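Local coordinates for protein chitinase (PDB 5GZT) that probably catalyses the random endo-hydrolysis of the beta-1,4 linkages between N-acetylglucosamine units in chitin and chitodextrins, as a glycoside hydrolase of family 18, at residues Trp490-Thr498 / Thr546-Ser554; Gly681-Val692 / Val705-Val715. All coordinates share one frame; numbering follows the deposited sequence.

Contact 1 of 2, residues Trp490-Thr498 / Thr546-Ser554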
loop_
_atom_site.group_PDB
_atom_site.type_symbol
_atom_site.label_atom_id
_atom_site.label_comp_id
_atom_site.label_asym_id
_atom_site.label_seq_id
_atom_site.Cartn_x
_atom_site.Cartn_y
_atom_site.Cartn_z
ATOM N N TRP B 490 27.198 -6.601 -8.250
ATOM C CA TRP B 490 27.874 -7.768 -7.676
ATOM C C TRP B 490 27.880 -8.967 -8.561
ATOM O O TRP B 490 28.766 -9.799 -8.417
ATOM C CB TRP B 490 27.259 -8.171 -6.358
ATOM C CG TRP B 490 25.768 -8.331 -6.342
ATOM C CD1 TRP B 490 25.064 -9.476 -6.619
ATOM C CD2 TRP B 490 24.807 -7.317 -6.033
ATOM N NE1 TRP B 490 23.730 -9.227 -6.461
ATOM C CE2 TRP B 490 23.542 -7.909 -6.130
ATOM C CE3 TRP B 490 24.899 -5.951 -5.702
ATOM C CZ2 TRP B 490 22.348 -7.194 -5.914
ATOM C CZ3 TRP B 490 23.720 -5.218 -5.471
ATOM C CH2 TRP B 490 22.449 -5.868 -5.577
ATOM N N ASP B 491 26.909 -9.040 -9.484
ATOM C CA ASP B 491 26.831 -10.088 -10.495
ATOM C C ASP B 491 27.814 -9.790 -11.598
ATOM O O ASP B 491 28.001 -8.612 -12.033
ATOM C CB ASP B 491 25.402 -10.278 -11.052
ATOM C CG ASP B 491 24.458 -10.724 -10.056
ATOM O OD1 ASP B 491 24.892 -11.529 -9.198
ATOM O OD2 ASP B 491 23.224 -10.409 -10.106
ATOM N N PRO B 492 28.444 -10.851 -12.123
ATOM C CA PRO B 492 29.362 -10.669 -13.198
ATOM C C PRO B 492 28.708 -10.275 -14.541
ATOM O O PRO B 492 29.437 -9.800 -15.408
ATOM C CB PRO B 492 30.022 -12.064 -13.358
ATOM C CG PRO B 492 29.120 -12.989 -12.653
ATOM C CD PRO B 492 28.437 -12.223 -11.584
ATOM N N ALA B 493 27.384 -10.486 -14.730
ATOM C CA ALA B 493 26.705 -10.008 -15.960
ATOM C C ALA B 493 25.433 -9.293 -15.543
ATOM O O ALA B 493 24.944 -9.464 -14.379
ATOM C CB ALA B 493 26.404 -11.185 -16.929
ATOM N N THR B 494 24.958 -8.435 -16.454
ATOM C CA THR B 494 23.813 -7.600 -16.203
ATOM C C THR B 494 22.511 -8.406 -16.188
ATOM O O THR B 494 22.358 -9.435 -16.895
ATOM C CB THR B 494 23.698 -6.464 -17.231
ATOM O OG1 THR B 494 23.483 -7.022 -18.527
ATOM C CG2 THR B 494 24.939 -5.591 -17.298
ATOM N N SER B 495 21.560 -7.946 -15.393
ATOM C CA SER B 495 20.218 -8.467 -15.460
ATOM C C SER B 495 19.253 -7.499 -14.845
ATOM O O SER B 495 19.575 -6.355 -14.580
ATOM C CB SER B 495 20.145 -9.873 -14.786
ATOM O OG SER B 495 18.924 -10.553 -15.150
ATOM N N HIS B 496 18.014 -7.914 -14.686
ATOM C CA HIS B 496 16.945 -7.087 -14.072
ATOM C C HIS B 496 16.967 -7.240 -12.610
ATOM O O HIS B 496 17.133 -8.375 -12.099
ATOM C CB HIS B 496 15.554 -7.528 -14.562
ATOM C CG HIS B 496 15.422 -7.521 -16.043
ATOM N ND1 HIS B 496 15.534 -6.362 -16.792
ATOM C CD2 HIS B 496 15.238 -8.523 -16.931
ATOM C CE1 HIS B 496 15.464 -6.664 -18.080
ATOM N NE2 HIS B 496 15.244 -7.969 -18.194
ATOM N N HIS B 497 16.825 -6.143 -11.869
ATOM C CA HIS B 497 16.815 -6.192 -10.394
ATOM C C HIS B 497 15.442 -6.341 -9.757
ATOM O O HIS B 497 15.369 -6.707 -8.558
ATOM C CB HIS B 497 17.612 -4.996 -9.796
ATOM C CG HIS B 497 16.815 -3.859 -9.258
ATOM N ND1 HIS B 497 16.602 -2.677 -9.952
ATOM C CD2 HIS B 497 16.320 -3.653 -8.022
ATOM C CE1 HIS B 497 15.935 -1.833 -9.190
ATOM N NE2 HIS B 497 15.784 -2.396 -7.999
ATOM N N THR B 498 14.376 -6.030 -10.503
ATOM C CA THR B 498 13.062 -5.992 -9.907
ATOM C C THR B 498 11.995 -6.419 -10.942
ATOM O O THR B 498 10.870 -5.995 -10.912
ATOM C CB THR B 498 12.763 -4.678 -9.180
ATOM O OG1 THR B 498 11.557 -4.817 -8.362
ATOM C CG2 THR B 498 12.599 -3.497 -10.160
ATOM N N THR B 546 21.905 -5.230 -26.376
ATOM C CA THR B 546 21.283 -4.132 -25.712
ATOM C C THR B 546 21.861 -3.897 -24.393
ATOM O O THR B 546 21.283 -3.178 -23.563
ATOM C CB THR B 546 19.832 -4.494 -25.453
ATOM O OG1 THR B 546 19.784 -5.729 -24.731
ATOM C CG2 THR B 546 19.045 -4.705 -26.725
ATOM N N GLY B 547 22.989 -4.568 -24.099
ATOM C CA GLY B 547 23.529 -4.498 -22.770
ATOM C C GLY B 547 23.021 -5.466 -21.741
ATOM O O GLY B 547 23.602 -5.584 -20.658
ATOM N N LEU B 548 21.878 -6.035 -21.985
ATOM C CA LEU B 548 21.242 -6.943 -21.106
ATOM C C LEU B 548 21.872 -8.377 -21.197
ATOM O O LEU B 548 22.148 -8.911 -22.281
ATOM C CB LEU B 548 19.769 -7.043 -21.464
ATOM C CG LEU B 548 18.922 -8.010 -20.653
ATOM C CD1 LEU B 548 18.853 -7.581 -19.196
ATOM C CD2 LEU B 548 17.531 -8.191 -21.252
ATOM N N SER B 549 22.089 -9.011 -20.052
ATOM C CA SER B 549 22.797 -10.330 -20.048
ATOM C C SER B 549 24.176 -10.208 -20.705
ATOM O O SER B 549 24.503 -10.976 -21.565
ATOM C CB SER B 549 21.953 -11.422 -20.703
ATOM O OG SER B 549 20.674 -11.490 -20.043
ATOM N N GLU B 550 24.904 -9.117 -20.469
ATOM C CA GLU B 550 26.218 -8.988 -21.024
ATOM C C GLU B 550 27.173 -8.851 -19.832
ATOM O O GLU B 550 26.803 -8.393 -18.707
ATOM C CB GLU B 550 26.371 -7.741 -21.945
ATOM C CG GLU B 550 25.396 -7.710 -23.152
ATOM C CD GLU B 550 25.718 -8.749 -24.182
ATOM O OE1 GLU B 550 26.844 -9.342 -24.120
ATOM O OE2 GLU B 550 24.851 -9.070 -25.000
ATOM N N LYS B 551 28.432 -9.153 -20.110
ATOM C CA LYS B 551 29.445 -9.174 -19.038
ATOM C C LYS B 551 29.782 -7.745 -18.652
ATOM O O LYS B 551 29.812 -6.875 -19.489
ATOM C CB LYS B 551 30.715 -9.948 -19.512
ATOM C CG LYS B 551 30.503 -11.446 -19.662
ATOM C CD LYS B 551 31.721 -12.171 -20.262
ATOM C CE LYS B 551 31.493 -13.698 -20.338
ATOM N NZ LYS B 551 31.254 -14.143 -21.767
ATOM N N ALA B 552 30.025 -7.522 -17.373
ATOM C CA ALA B 552 30.463 -6.245 -16.838
ATOM C C ALA B 552 31.828 -6.372 -16.155
ATOM O O ALA B 552 32.058 -7.334 -15.390
ATOM C CB ALA B 552 29.462 -5.803 -15.816
ATOM N N GLY B 553 32.683 -5.371 -16.380
ATOM C CA GLY B 553 34.008 -5.274 -15.728
ATOM C C GLY B 553 33.949 -4.623 -14.361
ATOM O O GLY B 553 33.158 -4.994 -13.475
ATOM N N SER B 554 34.777 -3.634 -14.175
ATOM C CA SER B 554 34.978 -3.097 -12.852
ATOM C C SER B 554 33.847 -2.197 -12.461
ATOM O O SER B 554 33.548 -1.291 -13.175
ATOM C CB SER B 554 36.318 -2.278 -12.776
ATOM O OG SER B 554 36.346 -1.398 -11.654
HETATM O O HOH W 1 32.147 -10.234 -15.825
HETATM O O HOH W 2 18.925 -11.183 -17.706
#
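Thr494 and the turn formed by Gly547-Glu550 join two loops of the first family 18 TIM barrel through a single antiparallel bridge, with Ala493 and Lys551 as its non-hydrogen-bonded pair. The loop 490-498 follows barrel strand 478-481. The loop 546-554 belongs to the insertion built round the antiparallel sheet that includes strand 534-538. The contact illustrates how one hydroxyl can extend a minimal bridge. Two backbone bonds frame the pair: Thr494 N gives to Glu550 O (2.9 Å) and Ala552 N gives to Pro492 O (3.1 Å). Beyond them the Thr494 side chain takes over. A chi1 of 64° turns OG1 in over the backbone, flanked by both N and C, from where it donates in plane to a lone pair of Gly547 O at 2.6 Å. The same OG1 accepts an almost straight bond from Glu550 N (3.2 Å), so a single buried atom grips both ends of the turn. With a valine here, Gly547 O and Glu550 N would probably be left without their mate and the turn freer to shift. The CG2 methyl lies beside Gly547 O and Glu550 O, the acceptors of Thr494 OG1 and Thr494 N, and the side chain also touches Trp538 and Phe596. Further along, Leu548 reaches back over a face of the His496 ring, its CD1 4.0 Å from the ring centroid in a CH-pi contact, while His496 NE2 is bonded to Asp582. At the more open side a water spans two hydroxyls, 2.6 Å from Ser495 OG and 2.9 Å from Ser549 OG.

Contact 2 of 2, residues Gly681-Val692 / Val705-Val715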
loop_
_atom_site.group_PDB
_atom_site.type_symbol
_atom_site.label_atom_id
_atom_site.label_comp_id
_atom_site.label_asym_id
_atom_site.label_seq_id
_atom_site.Cartn_x
_atom_site.Cartn_y
_atom_site.Cartn_z
ATOM N N GLY B 681 -0.234 5.009 -19.670
ATOM C CA GLY B 681 0.308 4.176 -20.746
ATOM C C GLY B 681 1.747 4.541 -21.012
ATOM O O GLY B 681 2.162 5.678 -20.728
ATOM N N THR B 682 2.496 3.612 -21.608
ATOM C CA THR B 682 3.907 3.756 -21.849
ATOM C C THR B 682 4.206 3.385 -23.256
ATOM O O THR B 682 4.064 2.226 -23.609
ATOM C CB THR B 682 4.695 2.867 -20.853
ATOM O OG1 THR B 682 4.147 3.034 -19.497
ATOM C CG2 THR B 682 6.121 3.190 -20.891
ATOM N N LEU B 683 4.720 4.326 -24.074
ATOM C CA LEU B 683 5.082 4.017 -25.428
ATOM C C LEU B 683 6.174 2.915 -25.467
ATOM O O LEU B 683 7.069 2.859 -24.631
ATOM C CB LEU B 683 5.630 5.223 -26.203
ATOM C CG LEU B 683 4.766 6.497 -26.294
ATOM C CD1 LEU B 683 5.561 7.594 -26.945
ATOM C CD2 LEU B 683 3.517 6.133 -27.085
ATOM N N LYS B 684 6.059 2.065 -26.491
ATOM C CA LYS B 684 7.199 1.289 -26.975
ATOM C C LYS B 684 8.380 2.252 -27.163
ATOM O O LYS B 684 8.212 3.428 -27.607
ATOM C CB LYS B 684 6.876 0.636 -28.298
ATOM C CG LYS B 684 5.763 -0.431 -28.204
ATOM C CD LYS B 684 5.421 -1.027 -29.582
ATOM C CE LYS B 684 4.559 -0.109 -30.384
ATOM N NZ LYS B 684 4.395 -0.422 -31.842
ATOM N N PRO B 685 9.570 1.770 -26.916
ATOM C CA PRO B 685 10.710 2.648 -27.105
ATOM C C PRO B 685 10.773 3.260 -28.506
ATOM O O PRO B 685 11.252 4.405 -28.651
ATOM C CB PRO B 685 11.918 1.732 -26.797
ATOM C CG PRO B 685 11.340 0.705 -25.878
ATOM C CD PRO B 685 9.910 0.510 -26.219
ATOM N N VAL B 686 10.324 2.486 -29.514
ATOM C CA VAL B 686 10.187 2.895 -30.890
ATOM C C VAL B 686 8.732 2.599 -31.345
ATOM O O VAL B 686 8.367 1.411 -31.507
ATOM C CB VAL B 686 11.209 2.238 -31.849
ATOM C CG1 VAL B 686 10.950 2.625 -33.293
ATOM C CG2 VAL B 686 12.648 2.685 -31.502
ATOM N N ILE B 687 7.952 3.669 -31.623
ATOM C CA ILE B 687 6.644 3.552 -32.226
ATOM C C ILE B 687 6.717 3.503 -33.701
ATOM O O ILE B 687 7.732 3.882 -34.284
ATOM C CB ILE B 687 5.687 4.656 -31.771
ATOM C CG1 ILE B 687 6.127 6.058 -32.215
ATOM C CG2 ILE B 687 5.616 4.657 -30.260
ATOM C CD1 ILE B 687 5.026 7.115 -31.997
ATOM N N SER B 688 5.651 3.034 -34.304
ATOM C CA SER B 688 5.489 2.956 -35.773
ATOM C C SER B 688 4.366 3.897 -36.222
ATOM O O SER B 688 3.539 4.350 -35.380
ATOM C CB SER B 688 5.165 1.527 -36.186
ATOM O OG SER B 688 6.309 0.695 -35.917
ATOM N N ALA B 689 4.313 4.162 -37.512
ATOM C CA ALA B 689 3.344 5.167 -38.062
ATOM C C ALA B 689 1.887 4.843 -37.709
ATOM O O ALA B 689 1.066 5.738 -37.476
ATOM C CB ALA B 689 3.502 5.229 -39.597
ATOM N N SER B 690 1.574 3.548 -37.636
ATOM C CA SER B 690 0.190 3.082 -37.469
ATOM C C SER B 690 -0.213 3.197 -35.985
ATOM O O SER B 690 -1.401 3.072 -35.627
ATOM C CB SER B 690 0.011 1.666 -38.137
ATOM O OG SER B 690 0.774 0.699 -37.406
ATOM N N ASP B 691 0.762 3.525 -35.091
ATOM C CA ASP B 691 0.458 3.673 -33.700
ATOM C C ASP B 691 -0.123 5.052 -33.287
ATOM O O ASP B 691 -0.566 5.223 -32.142
ATOM C CB ASP B 691 1.736 3.466 -32.893
ATOM C CG ASP B 691 2.292 2.016 -33.014
ATOM O OD1 ASP B 691 1.464 1.123 -33.294
ATOM O OD2 ASP B 691 3.534 1.897 -32.779
ATOM N N VAL B 692 -0.105 6.008 -34.198
ATOM C CA VAL B 692 -0.599 7.342 -33.936
ATOM C C VAL B 692 -1.395 7.831 -35.160
ATOM O O VAL B 692 -0.873 7.724 -36.313
ATOM C CB VAL B 692 0.580 8.320 -33.707
ATOM C CG1 VAL B 692 0.078 9.743 -33.469
ATOM C CG2 VAL B 692 1.380 7.929 -32.461
ATOM N N VAL B 705 5.464 10.604 -37.384
ATOM C CA VAL B 705 5.348 10.513 -35.954
ATOM C C VAL B 705 6.508 9.630 -35.464
ATOM O O VAL B 705 6.917 8.747 -36.182
ATOM C CB VAL B 705 4.027 9.947 -35.489
ATOM C CG1 VAL B 705 2.901 10.775 -36.073
ATOM C CG2 VAL B 705 3.894 8.500 -35.932
ATOM N N ALA B 706 7.031 9.909 -34.269
ATOM C CA ALA B 706 8.127 9.162 -33.688
ATOM C C ALA B 706 8.058 9.420 -32.191
ATOM O O ALA B 706 7.223 10.237 -31.668
ATOM C CB ALA B 706 9.500 9.601 -34.263
ATOM N N ASN B 707 8.922 8.728 -31.481
ATOM C CA ASN B 707 9.107 8.989 -30.047
ATOM C C ASN B 707 9.929 10.254 -29.963
ATOM O O ASN B 707 10.976 10.334 -30.576
ATOM C CB ASN B 707 9.947 7.863 -29.349
ATOM C CG ASN B 707 9.219 6.535 -29.331
ATOM O OD1 ASN B 707 8.672 6.064 -28.326
ATOM N ND2 ASN B 707 9.183 5.963 -30.415
ATOM N N ALA B 708 9.529 11.170 -29.103
ATOM C CA ALA B 708 10.284 12.440 -28.943
ATOM C C ALA B 708 11.644 12.251 -28.276
ATOM O O ALA B 708 11.703 11.695 -27.227
ATOM C CB ALA B 708 9.459 13.367 -28.077
ATOM N N ALA B 709 12.708 12.729 -28.878
ATOM C CA ALA B 709 14.016 12.782 -28.239
ATOM C C ALA B 709 13.967 13.534 -26.929
ATOM O O ALA B 709 13.224 14.504 -26.779
ATOM C CB ALA B 709 15.034 13.474 -29.230
ATOM N N ASP B 710 14.785 13.129 -25.967
ATOM C CA ASP B 710 14.876 13.767 -24.663
ATOM C C ASP B 710 13.613 13.739 -23.830
ATOM O O ASP B 710 13.463 14.539 -22.917
ATOM C CB ASP B 710 15.409 15.195 -24.756
ATOM C CG ASP B 710 16.835 15.208 -25.236
ATOM O OD1 ASP B 710 17.623 14.289 -24.911
ATOM O OD2 ASP B 710 17.195 16.117 -25.956
ATOM N N HIS B 711 12.705 12.844 -24.155
ATOM C CA HIS B 711 11.567 12.545 -23.315
ATOM C C HIS B 711 11.493 11.026 -23.111
ATOM O O HIS B 711 11.752 10.241 -24.028
ATOM C CB HIS B 711 10.292 13.019 -23.989
ATOM C CG HIS B 711 10.138 14.485 -23.967
ATOM N ND1 HIS B 711 10.620 15.318 -24.951
ATOM C CD2 HIS B 711 9.611 15.274 -23.032
ATOM C CE1 HIS B 711 10.413 16.573 -24.619
ATOM N NE2 HIS B 711 9.730 16.565 -23.487
ATOM N N ARG B 712 11.011 10.640 -21.946
ATOM C CA ARG B 712 10.905 9.240 -21.635
ATOM C C ARG B 712 9.707 8.578 -22.290
ATOM O O ARG B 712 9.731 7.342 -22.527
ATOM C CB ARG B 712 10.807 9.014 -20.119
ATOM C CG ARG B 712 9.601 9.617 -19.407
ATOM C CD ARG B 712 9.877 9.743 -17.916
ATOM N NE ARG B 712 8.738 10.134 -17.135
ATOM C CZ ARG B 712 8.236 11.414 -17.133
ATOM N NH1 ARG B 712 8.777 12.344 -17.857
ATOM N NH2 ARG B 712 7.193 11.778 -16.398
ATOM N N ASN B 713 8.650 9.341 -22.547
ATOM C CA ASN B 713 7.361 8.701 -22.956
ATOM C C ASN B 713 6.445 9.688 -23.675
ATOM O O ASN B 713 5.364 9.992 -23.185
ATOM C CB ASN B 713 6.754 8.197 -21.676
ATOM C CG ASN B 713 5.504 7.403 -21.863
ATOM O OD1 ASN B 713 5.260 6.897 -22.908
ATOM N ND2 ASN B 713 4.652 7.331 -20.802
ATOM N N ALA B 714 6.909 10.243 -24.792
ATOM C CA ALA B 714 6.177 11.297 -25.500
ATOM C C ALA B 714 6.222 11.060 -26.984
ATOM O O ALA B 714 7.216 10.658 -27.507
ATOM C CB ALA B 714 6.781 12.692 -25.182
ATOM N N VAL B 715 5.134 11.349 -27.659
ATOM C CA VAL B 715 5.055 11.340 -29.069
ATOM C C VAL B 715 5.507 12.656 -29.624
ATOM O O VAL B 715 5.121 13.686 -29.114
ATOM C CB VAL B 715 3.560 11.164 -29.497
ATOM C CG1 VAL B 715 3.398 11.330 -31.010
ATOM C CG2 VAL B 715 3.099 9.784 -29.102
#
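Between Gly681-Val692 and Val705-Val715, within the immunoglobulin-like beta sandwich, two hydrogen bonds cross from one segment to the other, both made by the Asn713 side chain. Its CG extends trans to the backbone N (chi1 -175°), which brings the carboxamide alongside the backbone of residues 681-683 like a borrowed peptide group: ND2 donates to a lone pair of Gly681 O (3.0 Å), within its own amide plane, and OD1 accepts from Leu683 N (2.9 Å), the donor tilted from the carbonyl plane. The Asn707 carboxamide, pointing from strand 703-707, sits among the backbone of Lys684, Pro685 and Ile687.

Charge acts inside the loop itself. Asp691 OD2 takes Lys684 NZ in a salt bridge of 2.6 Å and Ser688 N in a bond of 2.8 Å, the two arriving from opposite faces of the carboxylate, while its OD1 is bonded to Ser741 OG. This ties the 3-10 turn 689-691 back onto the loop before it.

Apolar groups supply the rest. Leu683 meets Val715 nearly perpendicular, CD1 to CG2 3.9 Å, and also rests on Leu678 and Val738. Ile687 lays CD1 against the backbone of Ala706, 3.8 Å from its carbonyl C. Val692 and Val705 lie alongside each other, pointing opposite ways, CG1 to CG1 4.0 Å, and so join strand 692-695 of one sheet to strand 703-707 of the other.

The chemistry implies a division of labour: the two bonds of Asn713 hold the beginning of the irregular loop, and branched aliphatic side chains pack between the sheets.

The two contacts follow one another in sequence and sit in different domains, contact 1 in the first family 18 barrel and contact 2 in the immunoglobulin-like domain after it. Their centres are 27 Å apart and their nearest atoms about 9 Å apart, so they do not touch. A shared neighbour nevertheless connects them: strand 578-582 supplies Asp582 to His496 of contact 1 and Arg579 to Leu683 O of contact 2. The salt bridge from Arg712 also ties contact 2 to helix 633-642, at Glu633. The sodium ion, held by Glu44, Thr50, Phe52 and Ser72, belongs to neither contact; a bound formic acid, probably from the crystallisation liquor, lies near the side chain of Pro685.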